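Local atomic coordinates of periplasmic sugar-binding protein (Chloroflexus aurantiacus, PDB entry 4RXU), a protein that binds beta-D-glucopyranose and probably serves as the periplasmic sugar-binding component of an ABC-type carbohydrate transporter. Residues G244-L249 and K267-Y272. Sequence-based numbering, arbitrary orientation.
Sequences GKVYIL and KDVTEY
The carbonyl O of D268 receives the N-H of G244 (G244 N to D268 O, 2.8 Å), a backbone bond just ahead of the parallel pairing. G244 has a positive phi, a backbone shape that glycine adopts more readily than other residues. V269 follows, its CG1 4.0 Å from CG2 of V246; two compact beta-branched groups make a small apolar contact. T270 leaves the extended conformation (psi -23°), so that its N-H and that of E271 both turn to G244 O, from the same face of its carbonyl plane; its small polar side chain suits the exposed position. The bond from T270 N to G244 O is shorter (2.9 Å) but more bent than that from E271 N. E271 then returns its carbonyl O to V246 N (2.9 Å). In K245 and E271 alike CG is anti to the backbone N (chi1 -175° and -166°), and the two chains lie side by side, pointing the same way, with E271 OE1 3.3 Å from K245 CD; long, flexible chains suit this solvent-accessible edge. Y272 sits on the face with V246 and I248: its CB meets V246 CG2 at 3.6 Å and I248 CD1 at 3.9 Å, while its hydroxyl hydrogen-bonds to R291 O. Helix 253-264 covers these residues, completing a beta-alpha-beta unit whose second strand edges the four-stranded parallel sheet. A water donates to E271 OE1 and accepts only a weak bond from K245 NZ; at 4.3 Å, NZ and OE1 are too far apart for a salt bridge, so any attraction is probably modest and shared with solvent, with backbone bonds setting the strand pairing.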
loop_
_atom_site.group_PDB
_atom_site.type_symbol
_atom_site.label_atom_id
_atom_site.label_comp_id
_atom_site.label_asym_id
_atom_site.label_seq_id
_atom_site.Cartn_x
_atom_site.Cartn_y
_atom_site.Cartn_z
ATOM N N GLY A 244 -4.285 -27.281 6.459
ATOM C CA GLY A 244 -5.712 -27.363 6.658
ATOM C C GLY A 244 -6.374 -26.030 6.367
ATOM O O GLY A 244 -6.320 -25.511 5.265
ATOM N N LYS A 245 -7.016 -25.482 7.375
ATOM C CA LYS A 245 -7.697 -24.205 7.228
ATOM C C LYS A 245 -6.800 -23.088 7.713
ATOM O O LYS A 245 -6.538 -22.979 8.916
ATOM C CB LYS A 245 -8.959 -24.218 8.052
ATOM C CG LYS A 245 -9.812 -22.988 7.878
ATOM C CD LYS A 245 -11.234 -23.374 8.161
ATOM C CE LYS A 245 -11.787 -22.463 9.205
ATOM N NZ LYS A 245 -13.067 -23.045 9.672
ATOM N N VAL A 246 -6.378 -22.218 6.798
ATOM C CA VAL A 246 -5.265 -21.331 7.071
ATOM C C VAL A 246 -5.631 -19.893 6.795
ATOM O O VAL A 246 -6.572 -19.598 6.078
ATOM C CB VAL A 246 -3.995 -21.727 6.285
ATOM C CG1 VAL A 246 -3.675 -23.204 6.476
ATOM C CG2 VAL A 246 -4.116 -21.390 4.805
ATOM N N TYR A 247 -4.842 -19.011 7.393
ATOM C CA TYR A 247 -5.083 -17.571 7.423
ATOM C C TYR A 247 -3.829 -16.881 6.890
ATOM O O TYR A 247 -2.725 -17.150 7.366
ATOM C CB TYR A 247 -5.425 -17.169 8.867
ATOM C CG TYR A 247 -6.718 -17.798 9.235
ATOM C CD1 TYR A 247 -6.771 -19.115 9.710
ATOM C CD2 TYR A 247 -7.907 -17.121 9.046
ATOM C CE1 TYR A 247 -7.984 -19.724 9.982
ATOM C CE2 TYR A 247 -9.131 -17.725 9.333
ATOM C CZ TYR A 247 -9.152 -19.021 9.800
ATOM O OH TYR A 247 -10.354 -19.622 10.075
ATOM N N ILE A 248 -4.004 -16.023 5.886
ATOM C CA ILE A 248 -2.894 -15.445 5.151
ATOM C C ILE A 248 -3.021 -13.921 5.121
ATOM O O ILE A 248 -3.986 -13.367 4.594
ATOM C CB ILE A 248 -2.851 -15.935 3.702
ATOM C CG1 ILE A 248 -2.809 -17.471 3.635
ATOM C CG2 ILE A 248 -1.673 -15.295 2.950
ATOM C CD1 ILE A 248 -3.150 -18.047 2.280
ATOM N N LEU A 249 -2.039 -13.260 5.733
ATOM C CA LEU A 249 -1.930 -11.790 5.702
ATOM C C LEU A 249 -1.129 -11.434 4.460
ATOM O O LEU A 249 0.094 -11.380 4.514
ATOM C CB LEU A 249 -1.230 -11.252 6.952
ATOM C CG LEU A 249 -1.149 -9.713 6.958
ATOM C CD1 LEU A 249 -2.501 -9.073 7.253
ATOM C CD2 LEU A 249 -0.110 -9.276 7.966
ATOM N N LYS A 267 -2.641 -29.552 -1.755
ATOM C CA LYS A 267 -3.777 -30.420 -1.407
ATOM C C LYS A 267 -4.090 -30.474 0.098
ATOM O O LYS A 267 -5.214 -30.790 0.490
ATOM C CB LYS A 267 -3.564 -31.829 -1.969
ATOM C CG LYS A 267 -2.436 -32.598 -1.303
ATOM C CD LYS A 267 -2.200 -33.957 -1.937
ATOM C CE LYS A 267 -1.056 -34.665 -1.229
ATOM N NZ LYS A 267 -0.882 -36.060 -1.706
ATOM N N ASP A 268 -3.094 -30.171 0.936
ATOM C CA ASP A 268 -3.267 -30.235 2.406
ATOM C C ASP A 268 -3.849 -28.947 2.963
ATOM O O ASP A 268 -4.192 -28.874 4.139
ATOM C CB ASP A 268 -1.943 -30.555 3.117
ATOM C CG ASP A 268 -1.423 -31.959 2.797
ATOM O OD1 ASP A 268 -2.248 -32.878 2.677
ATOM O OD2 ASP A 268 -0.190 -32.144 2.690
ATOM N N VAL A 269 -3.938 -27.922 2.118
ATOM C CA VAL A 269 -4.658 -26.690 2.452
ATOM C C VAL A 269 -6.105 -26.882 2.021
ATOM O O VAL A 269 -6.430 -26.858 0.828
ATOM C CB VAL A 269 -4.032 -25.456 1.775
ATOM C CG1 VAL A 269 -4.874 -24.203 2.026
ATOM C CG2 VAL A 269 -2.611 -25.261 2.279
ATOM N N THR A 270 -6.961 -27.121 2.999
ATOM C CA THR A 270 -8.374 -27.395 2.711
ATOM C C THR A 270 -9.194 -26.131 2.538
ATOM O O THR A 270 -10.238 -26.157 1.908
ATOM C CB THR A 270 -9.021 -28.279 3.784
ATOM O OG1 THR A 270 -8.854 -27.661 5.071
ATOM C CG2 THR A 270 -8.393 -29.702 3.734
ATOM N N GLU A 271 -8.722 -25.031 3.104
ATOM C CA GLU A 271 -9.381 -23.746 2.961
ATOM C C GLU A 271 -8.381 -22.669 3.317
ATOM O O GLU A 271 -7.587 -22.867 4.217
ATOM C CB GLU A 271 -10.598 -23.602 3.893
ATOM C CG GLU A 271 -11.476 -22.416 3.491
ATOM C CD GLU A 271 -12.708 -22.210 4.363
ATOM O OE1 GLU A 271 -12.886 -22.957 5.346
ATOM O OE2 GLU A 271 -13.508 -21.287 4.060
ATOM N N TYR A 272 -8.434 -21.527 2.642
ATOM C CA TYR A 272 -7.602 -20.404 3.038
ATOM C C TYR A 272 -8.413 -19.118 2.987
ATOM O O TYR A 272 -9.343 -18.954 2.166
ATOM C CB TYR A 272 -6.332 -20.269 2.189
ATOM C CG TYR A 272 -6.588 -19.935 0.741
ATOM C CD1 TYR A 272 -6.775 -18.618 0.325
ATOM C CD2 TYR A 272 -6.606 -20.941 -0.226
ATOM C CE1 TYR A 272 -7.029 -18.319 -1.010
ATOM C CE2 TYR A 272 -6.852 -20.656 -1.568
ATOM C CZ TYR A 272 -7.070 -19.355 -1.957
ATOM O OH TYR A 272 -7.317 -19.097 -3.288
HETATM O O HOH W 1 -14.976 -21.490 7.372
#